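Local structure of probable thioesterase (Thermus thermophilus, 1Z54) at residues Val73-Arg78 / Phe89-Glu94; Arg50-Pro55 / His107-Gly112. The protein probably hydrolyses fatty acyl-CoA thioesters, as a hotdog-fold member of the 4-hydroxybenzoyl-CoA thioesterase family. All blocks are in the same frame, centred on the assembly; numbering follows the deposited sequence.

Contact 1: Val73-Arg78 / Phe89-Glu94; sequences VEVRTR and FRYRVE
Strands 72-82 and 86-95 form an antiparallel hairpin within the curved sheet of the hotdog fold, and on one face R76 and R92 converge on one carboxylate oxygen of E94, a salt-bridge network. R76 NH2 donates to E94 OE2 at 2.7 Å, in the guanidinium plane and onto the syn lone pair. R92 NH1 meets the same E94 OE2 from above the carboxylate plane in a bent salt bridge (137° at the hydrogen) whose 2.3 Å is very short for such a pair and suggests crowding in the model. The two arginines lie side by side, R76 NH2 2.9 Å from R92 NH1, a like-charge approach that the shared carboxylate probably offsets. E94 reaches them from the crowded chi1 position (50°), its CG between backbone N and carbonyl carbon. Beneath the network, E74-E94, R76-R92 and R78-R90 are hydrogen-bonded pairs with two backbone bonds each; E74 N to E94 O is nearly straight (178°). On the other face V75 and T77 pack on A32 of helix 24-39 and Y91 on L29; V93 CG2 meets V75 CG2. Y91 OH is fixed by T105 OG1 and R33 NH1. Buried T77 OG1 has no polar partner in the model, while T77 CB lies 3.4 Å from Y91 CD2.

Contact 2: Arg50-Pro55 / His107-Gly112; sequences RGVFFP and HLCQVG
A proline takes a place in the strand ladder that would normally carry two backbone bonds. P55 O accepts L108 N (3.3 Å), but P55 has no N-H to return, and its CD instead lies 3.3 Å from L108 O. At the other end G51 closes a Schellman motif after helix 44-48, its N-H bonded to E48 O, consistent with a single bond, G112 N to G51 O, at this end. Only F53-Q110 between them is fully paired, F53 N to Q110 O at a short 2.6 Å and Q110 N to F53 O at 2.8 Å. This is how strand 52-63, outermost in the chain's hotdog sheet, begins beside strand 98-111.

The side chains divide between two faces. C109 SG, anti to its backbone N (chi1 180°), sits 3.9 Å from V52 CG1 and also 3.9 Å from F54 CE2, an oblique sulfur-aromatic contact; I122 of helix 120-129 packs on V52 and F54. On the other face the extended Q110 crosses the F53 ring obliquely, amide and ring planes 64° apart, and M17 of the second subunit packs on F53, P55 and Q110. H107 CB lies 3.4 Å from P55 O; the imidazole meets F89 of strand 86-95 and touches R33, and ND1 makes a weak bond to T105 O. An alanine here would remove the imidazole with these contacts, and would probably loosen the join to strand 86-95. Four backbone bonds thus cross, with one pair complete and the proline unable to donate, while the side chains add mainly apolar and sulfur-aromatic contacts.

Both contacts belong to one antiparallel sheet, and strands 86-95 and 98-111 join them as neighbours: F89 CD1 of contact 1 lies 3.7 Å from H107 CE1 of contact 2, their rings at about 80°. Their centres are about 23 Å apart. Both are partly buried, but contact 1 is the more interior, about 8 Å from the chain's centre with most residues buried, against about 15 Å and fewer than half in contact 2. Contact 1 has full backbone pairing, a largely apolar face under helix 24-39 and a charged, partly exposed face. Contact 2 has a sparser ladder, no salt bridge across its segments, and a second subunit against one face. Along the chain, hairpin 73-78/89-94 is nested within 50-55/107-112.

Contact 1: Val73-Arg78 / Phe89-Glu94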
ATOM      1  N   VAL A  73       0.570  17.076  -6.441  1.00 17.58           N
ATOM      2  CA  VAL A  73       1.515  16.899  -7.539  1.00 17.10           C
ATOM      3  C   VAL A  73       0.802  16.759  -8.864  1.00 19.17           C
ATOM      4  O   VAL A  73      -0.345  16.312  -8.930  1.00 20.01           O
ATOM      5  CB  VAL A  73       2.404  15.640  -7.366  1.00 15.17           C
ATOM      6  CG1 VAL A  73       3.294  15.786  -6.164  1.00 14.25           C
ATOM      7  CG2 VAL A  73       1.524  14.398  -7.262  1.00 15.58           C
ATOM      8  N   GLU A  74       1.501  17.150  -9.921  1.00 21.42           N
ATOM      9  CA  GLU A  74       0.967  17.059 -11.268  1.00 22.99           C
ATOM     10  C   GLU A  74       1.776  16.039 -12.039  1.00 22.00           C
ATOM     11  O   GLU A  74       3.011  16.077 -12.040  1.00 21.09           O
ATOM     12  CB  GLU A  74       1.031  18.420 -11.965  1.00 25.74           C
ATOM     13  CG  GLU A  74       0.014  19.415 -11.438  1.00 31.17           C
ATOM     14  CD  GLU A  74      -0.003  20.713 -12.225  1.00 35.58           C
ATOM     15  OE1 GLU A  74      -0.943  21.511 -12.024  1.00 37.71           O
ATOM     16  OE2 GLU A  74       0.923  20.940 -13.037  1.00 38.52           O
ATOM     17  N   VAL A  75       1.071  15.111 -12.671  1.00 20.76           N
ATOM     18  CA  VAL A  75       1.715  14.073 -13.449  1.00 20.47           C
ATOM     19  C   VAL A  75       1.345  14.241 -14.905  1.00 21.78           C
ATOM     20  O   VAL A  75       0.178  14.130 -15.283  1.00 20.46           O
ATOM     21  CB  VAL A  75       1.294  12.678 -12.990  1.00 20.74           C
ATOM     22  CG1 VAL A  75       2.081  11.630 -13.764  1.00 15.69           C
ATOM     23  CG2 VAL A  75       1.534  12.537 -11.488  1.00 19.67           C
ATOM     24  N   ARG A  76       2.355  14.528 -15.713  1.00 22.01           N
ATOM     25  CA  ARG A  76       2.170  14.726 -17.138  1.00 23.23           C
ATOM     26  C   ARG A  76       2.493  13.425 -17.848  1.00 21.52           C
ATOM     27  O   ARG A  76       3.577  12.871 -17.679  1.00 21.15           O
ATOM     28  CB  ARG A  76       3.100  15.844 -17.618  1.00 24.90           C
ATOM     29  CG  ARG A  76       2.827  17.175 -16.923  1.00 32.72           C
ATOM     30  CD  ARG A  76       3.991  18.154 -17.059  1.00 36.99           C
ATOM     31  NE  ARG A  76       4.307  18.458 -18.452  1.00 42.99           N
ATOM     32  CZ  ARG A  76       5.226  19.347 -18.830  1.00 45.98           C
ATOM     33  NH1 ARG A  76       5.454  19.567 -20.119  1.00 46.09           N
ATOM     34  NH2 ARG A  76       5.916  20.019 -17.917  1.00 45.81           N
ATOM     35  N   THR A  77       1.555  12.922 -18.639  1.00 20.50           N
ATOM     36  CA  THR A  77       1.813  11.680 -19.343  1.00 19.86           C
ATOM     37  C   THR A  77       1.488  11.723 -20.821  1.00 21.03           C
ATOM     38  O   THR A  77       0.543  12.381 -21.262  1.00 20.98           O
ATOM     39  CB  THR A  77       1.060  10.478 -18.694  1.00 19.58           C
ATOM     40  OG1 THR A  77       0.442   9.684 -19.711  1.00 19.74           O
ATOM     41  CG2 THR A  77       0.025  10.944 -17.716  1.00 15.39           C
ATOM     42  N   ARG A  78       2.305  11.030 -21.592  1.00 20.46           N
ATOM     43  CA  ARG A  78       2.076  10.964 -23.016  1.00 24.25           C
ATOM     44  C   ARG A  78       2.452   9.581 -23.490  1.00 22.67           C
ATOM     45  O   ARG A  78       3.201   8.864 -22.823  1.00 22.48           O
ATOM     46  CB  ARG A  78       2.902  12.028 -23.743  1.00 27.74           C
ATOM     47  CG  ARG A  78       4.382  11.732 -23.848  1.00 31.17           C
ATOM     48  CD  ARG A  78       5.054  12.776 -24.728  1.00 37.13           C
ATOM     49  NE  ARG A  78       6.267  12.254 -25.349  1.00 40.17           N
ATOM     50  CZ  ARG A  78       7.386  11.988 -24.689  1.00 41.12           C
ATOM     51  NH1 ARG A  78       7.453  12.203 -23.381  1.00 42.80           N
ATOM     52  NH2 ARG A  78       8.430  11.491 -25.337  1.00 41.97           N
ATOM     53  N   PHE A  89       4.602   4.597 -22.079  1.00 15.12           N
ATOM     54  CA  PHE A  89       4.205   5.893 -21.556  1.00 14.99           C
ATOM     55  C   PHE A  89       5.394   6.532 -20.869  1.00 17.29           C
ATOM     56  O   PHE A  89       6.223   5.849 -20.264  1.00 18.37           O
ATOM     57  CB  PHE A  89       3.067   5.772 -20.531  1.00 17.11           C
ATOM     58  CG  PHE A  89       1.775   5.290 -21.108  1.00 17.73           C
ATOM     59  CD1 PHE A  89       1.566   3.941 -21.345  1.00 17.26           C
ATOM     60  CD2 PHE A  89       0.769   6.197 -21.442  1.00 19.11           C
ATOM     61  CE1 PHE A  89       0.375   3.496 -21.908  1.00 20.25           C
ATOM     62  CE2 PHE A  89      -0.425   5.767 -22.004  1.00 17.83           C
ATOM     63  CZ  PHE A  89      -0.624   4.413 -22.239  1.00 20.39           C
ATOM     64  N   ARG A  90       5.475   7.851 -20.968  1.00 17.91           N
ATOM     65  CA  ARG A  90       6.536   8.597 -20.322  1.00 19.31           C
ATOM     66  C   ARG A  90       5.865   9.618 -19.426  1.00 18.35           C
ATOM     67  O   ARG A  90       4.847  10.197 -19.795  1.00 17.44           O
ATOM     68  CB  ARG A  90       7.436   9.271 -21.355  1.00 20.93           C
ATOM     69  CG  ARG A  90       8.451   8.325 -21.956  1.00 21.80           C
ATOM     70  CD  ARG A  90       9.598   9.094 -22.571  1.00 27.79           C
ATOM     71  NE  ARG A  90      10.806   8.281 -22.653  1.00 35.18           N
ATOM     72  CZ  ARG A  90      11.450   7.780 -21.600  1.00 37.03           C
ATOM     73  NH1 ARG A  90      12.544   7.052 -21.778  1.00 37.60           N
ATOM     74  NH2 ARG A  90      11.004   8.008 -20.371  1.00 40.05           N
ATOM     75  N   TYR A  91       6.425   9.832 -18.241  1.00 18.00           N
ATOM     76  CA  TYR A  91       5.811  10.757 -17.304  1.00 17.23           C
ATOM     77  C   TYR A  91       6.756  11.734 -16.641  1.00 16.71           C
ATOM     78  O   TYR A  91       7.947  11.471 -16.491  1.00 14.54           O
ATOM     79  CB  TYR A  91       5.116   9.994 -16.173  1.00 16.88           C
ATOM     80  CG  TYR A  91       4.384   8.739 -16.566  1.00 17.76           C
ATOM     81  CD1 TYR A  91       5.076   7.580 -16.935  1.00 18.26           C
ATOM     82  CD2 TYR A  91       2.995   8.680 -16.486  1.00 16.32           C
ATOM     83  CE1 TYR A  91       4.392   6.385 -17.205  1.00 17.85           C
ATOM     84  CE2 TYR A  91       2.308   7.500 -16.750  1.00 17.20           C
ATOM     85  CZ  TYR A  91       3.009   6.356 -17.106  1.00 16.47           C
ATOM     86  OH  TYR A  91       2.317   5.190 -17.343  1.00 13.95           O
ATOM     87  N   ARG A  92       6.184  12.855 -16.214  1.00 16.87           N
ATOM     88  CA  ARG A  92       6.916  13.878 -15.485  1.00 17.79           C
ATOM     89  C   ARG A  92       6.053  14.214 -14.282  1.00 18.51           C
ATOM     90  O   ARG A  92       4.877  14.566 -14.426  1.00 17.78           O
ATOM     91  CB  ARG A  92       7.139  15.131 -16.337  1.00 19.19           C
ATOM     92  CG  ARG A  92       8.222  14.961 -17.393  1.00 20.64           C
ATOM     93  CD  ARG A  92       8.437  16.211 -18.243  1.00 22.84           C
ATOM     94  NE  ARG A  92       9.298  17.200 -17.599  1.00 24.07           N
ATOM     95  CZ  ARG A  92       8.878  18.108 -16.727  1.00 26.18           C
ATOM     96  NH1 ARG A  92       7.597  18.166 -16.392  1.00 26.06           N
ATOM     97  NH2 ARG A  92       9.745  18.958 -16.186  1.00 26.34           N
ATOM     98  N   VAL A  93       6.625  14.066 -13.092  1.00 16.91           N
ATOM     99  CA  VAL A  93       5.902  14.367 -11.875  1.00 18.76           C
ATOM    100  C   VAL A  93       6.474  15.656 -11.329  1.00 20.98           C
ATOM    101  O   VAL A  93       7.643  15.712 -10.951  1.00 20.76           O
ATOM    102  CB  VAL A  93       6.083  13.279 -10.800  1.00 17.87           C
ATOM    103  CG1 VAL A  93       5.239  13.630  -9.584  1.00 17.53           C
ATOM    104  CG2 VAL A  93       5.696  11.908 -11.351  1.00 17.18           C
ATOM    105  N   GLU A  94       5.657  16.697 -11.286  1.00 21.48           N
ATOM    106  CA  GLU A  94       6.148  17.956 -10.776  1.00 25.83           C
ATOM    107  C   GLU A  94       5.190  18.649  -9.826  1.00 27.08           C
ATOM    108  O   GLU A  94       4.067  18.191  -9.598  1.00 26.91           O
ATOM    109  CB  GLU A  94       6.525  18.881 -11.943  1.00 30.17           C
ATOM    110  CG  GLU A  94       5.476  19.035 -13.015  1.00 34.32           C
ATOM    111  CD  GLU A  94       5.951  19.912 -14.156  1.00 37.27           C
ATOM    112  OE1 GLU A  94       6.289  21.083 -13.909  1.00 40.46           O
ATOM    113  OE2 GLU A  94       5.995  19.432 -15.305  1.00 40.25           O
TER

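Contact 2: Arg50-Pro55 / His107-Gly112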
ATOM      1  N   ARG A  50     -13.514  -6.102 -21.425  1.00 29.45           N
ATOM      2  CA  ARG A  50     -13.589  -6.723 -22.743  1.00 29.25           C
ATOM      3  C   ARG A  50     -12.519  -7.800 -22.821  1.00 28.82           C
ATOM      4  O   ARG A  50     -12.285  -8.386 -23.880  1.00 29.63           O
ATOM      5  CB  ARG A  50     -13.321  -5.691 -23.840  1.00 28.37           C
ATOM      6  CG  ARG A  50     -14.373  -4.618 -23.982  1.00 31.89           C
ATOM      7  CD  ARG A  50     -13.846  -3.446 -24.817  1.00 34.09           C
ATOM      8  NE  ARG A  50     -13.156  -3.896 -26.025  1.00 36.37           N
ATOM      9  CZ  ARG A  50     -12.757  -3.091 -27.006  1.00 35.67           C
ATOM     10  NH1 ARG A  50     -12.134  -3.591 -28.065  1.00 33.43           N
ATOM     11  NH2 ARG A  50     -12.986  -1.786 -26.931  1.00 36.42           N
ATOM     12  N   GLY A  51     -11.863  -8.049 -21.693  1.00 26.20           N
ATOM     13  CA  GLY A  51     -10.804  -9.039 -21.661  1.00 25.80           C
ATOM     14  C   GLY A  51      -9.535  -8.516 -22.316  1.00 24.68           C
ATOM     15  O   GLY A  51      -8.794  -9.275 -22.937  1.00 26.80           O
ATOM     16  N   VAL A  52      -9.287  -7.216 -22.186  1.00 23.55           N
ATOM     17  CA  VAL A  52      -8.097  -6.598 -22.765  1.00 22.13           C
ATOM     18  C   VAL A  52      -7.284  -5.963 -21.638  1.00 21.85           C
ATOM     19  O   VAL A  52      -7.825  -5.229 -20.821  1.00 20.64           O
ATOM     20  CB  VAL A  52      -8.478  -5.509 -23.792  1.00 22.55           C
ATOM     21  CG1 VAL A  52      -7.231  -4.999 -24.497  1.00 21.59           C
ATOM     22  CG2 VAL A  52      -9.473  -6.075 -24.809  1.00 22.73           C
ATOM     23  N   PHE A  53      -5.984  -6.237 -21.604  1.00 21.43           N
ATOM     24  CA  PHE A  53      -5.137  -5.701 -20.541  1.00 22.42           C
ATOM     25  C   PHE A  53      -3.845  -5.070 -21.050  1.00 21.52           C
ATOM     26  O   PHE A  53      -3.330  -5.439 -22.104  1.00 21.00           O
ATOM     27  CB  PHE A  53      -4.781  -6.821 -19.556  1.00 23.50           C
ATOM     28  CG  PHE A  53      -5.959  -7.656 -19.140  1.00 26.22           C
ATOM     29  CD1 PHE A  53      -6.784  -7.253 -18.098  1.00 28.01           C
ATOM     30  CD2 PHE A  53      -6.261  -8.832 -19.820  1.00 27.40           C
ATOM     31  CE1 PHE A  53      -7.903  -8.009 -17.731  1.00 28.22           C
ATOM     32  CE2 PHE A  53      -7.373  -9.594 -19.466  1.00 29.87           C
ATOM     33  CZ  PHE A  53      -8.198  -9.182 -18.416  1.00 29.17           C
ATOM     34  N   PHE A  54      -3.328  -4.123 -20.279  1.00 21.34           N
ATOM     35  CA  PHE A  54      -2.076  -3.449 -20.597  1.00 20.99           C
ATOM     36  C   PHE A  54      -1.128  -3.674 -19.433  1.00 20.58           C
ATOM     37  O   PHE A  54      -0.764  -2.735 -18.734  1.00 22.07           O
ATOM     38  CB  PHE A  54      -2.295  -1.947 -20.772  1.00 21.68           C
ATOM     39  CG  PHE A  54      -3.083  -1.585 -21.997  1.00 22.42           C
ATOM     40  CD1 PHE A  54      -3.934  -0.488 -21.989  1.00 22.48           C
ATOM     41  CD2 PHE A  54      -2.974  -2.337 -23.160  1.00 20.79           C
ATOM     42  CE1 PHE A  54      -4.664  -0.145 -23.118  1.00 23.00           C
ATOM     43  CE2 PHE A  54      -3.703  -1.999 -24.293  1.00 22.02           C
ATOM     44  CZ  PHE A  54      -4.549  -0.902 -24.271  1.00 23.31           C
ATOM     45  N   PRO A  55      -0.728  -4.930 -19.195  1.00 19.72           N
ATOM     46  CA  PRO A  55       0.188  -5.189 -18.081  1.00 19.68           C
ATOM     47  C   PRO A  55       1.545  -4.503 -18.266  1.00 19.06           C
ATOM     48  O   PRO A  55       2.011  -4.298 -19.398  1.00 17.15           O
ATOM     49  CB  PRO A  55       0.293  -6.714 -18.074  1.00 20.51           C
ATOM     50  CG  PRO A  55       0.133  -7.061 -19.518  1.00 20.47           C
ATOM     51  CD  PRO A  55      -1.019  -6.171 -19.934  1.00 20.30           C
ATOM     52  N   HIS A 107       4.483  -1.378 -21.710  1.00 22.69           N
ATOM     53  CA  HIS A 107       3.397  -2.342 -21.593  1.00 20.02           C
ATOM     54  C   HIS A 107       3.281  -3.251 -22.804  1.00 21.44           C
ATOM     55  O   HIS A 107       3.698  -2.908 -23.908  1.00 20.93           O
ATOM     56  CB  HIS A 107       2.046  -1.634 -21.451  1.00 16.43           C
ATOM     57  CG  HIS A 107       1.932  -0.740 -20.259  1.00 15.93           C
ATOM     58  ND1 HIS A 107       2.563   0.483 -20.180  1.00 17.95           N
ATOM     59  CD2 HIS A 107       1.211  -0.867 -19.119  1.00 13.28           C
ATOM     60  CE1 HIS A 107       2.233   1.073 -19.046  1.00 16.19           C
ATOM     61  NE2 HIS A 107       1.413   0.275 -18.383  1.00 16.43           N
ATOM     62  N   LEU A 108       2.707  -4.423 -22.578  1.00 22.20           N
ATOM     63  CA  LEU A 108       2.424  -5.357 -23.651  1.00 23.37           C
ATOM     64  C   LEU A 108       0.905  -5.370 -23.593  1.00 23.13           C
ATOM     65  O   LEU A 108       0.317  -4.811 -22.659  1.00 19.83           O
ATOM     66  CB  LEU A 108       2.970  -6.757 -23.349  1.00 23.43           C
ATOM     67  CG  LEU A 108       4.452  -7.012 -23.636  1.00 25.46           C
ATOM     68  CD1 LEU A 108       4.755  -8.476 -23.336  1.00 25.57           C
ATOM     69  CD2 LEU A 108       4.785  -6.691 -25.096  1.00 26.43           C
ATOM     70  N   CYS A 109       0.259  -5.979 -24.578  1.00 23.48           N
ATOM     71  CA  CYS A 109      -1.192  -6.036 -24.562  1.00 25.24           C
ATOM     72  C   CYS A 109      -1.616  -7.479 -24.396  1.00 26.57           C
ATOM     73  O   CYS A 109      -1.160  -8.358 -25.127  1.00 25.25           O
ATOM     74  CB  CYS A 109      -1.788  -5.461 -25.851  1.00 25.78           C
ATOM     75  SG  CYS A 109      -3.611  -5.507 -25.899  1.00 25.70           S
ATOM     76  N   GLN A 110      -2.476  -7.722 -23.416  1.00 28.36           N
ATOM     77  CA  GLN A 110      -2.952  -9.070 -23.158  1.00 31.93           C
ATOM     78  C   GLN A 110      -4.448  -9.162 -23.421  1.00 32.43           C
ATOM     79  O   GLN A 110      -5.231  -8.355 -22.923  1.00 32.76           O
ATOM     80  CB  GLN A 110      -2.653  -9.459 -21.711  1.00 33.10           C
ATOM     81  CG  GLN A 110      -2.962 -10.906 -21.362  1.00 35.36           C
ATOM     82  CD  GLN A 110      -2.582 -11.241 -19.930  1.00 35.53           C
ATOM     83  OE1 GLN A 110      -1.438 -11.045 -19.517  1.00 36.03           O
ATOM     84  NE2 GLN A 110      -3.541 -11.751 -19.167  1.00 36.30           N
ATOM     85  N   VAL A 111      -4.834 -10.140 -24.226  1.00 33.38           N
ATOM     86  CA  VAL A 111      -6.238 -10.356 -24.541  1.00 35.23           C
ATOM     87  C   VAL A 111      -6.553 -11.828 -24.304  1.00 34.71           C
ATOM     88  O   VAL A 111      -6.057 -12.701 -25.011  1.00 32.34           O
ATOM     89  CB  VAL A 111      -6.553  -9.962 -26.012  1.00 36.00           C
ATOM     90  CG1 VAL A 111      -5.521 -10.542 -26.936  1.00 39.13           C
ATOM     91  CG2 VAL A 111      -7.927 -10.457 -26.412  1.00 37.88           C
ATOM     92  N   GLY A 112      -7.365 -12.095 -23.286  1.00 36.46           N
ATOM     93  CA  GLY A 112      -7.720 -13.469 -22.976  1.00 38.67           C
ATOM     94  C   GLY A 112      -6.521 -14.320 -22.593  1.00 41.49           C
ATOM     95  O   GLY A 112      -6.219 -15.330 -23.242  1.00 42.29           O
TER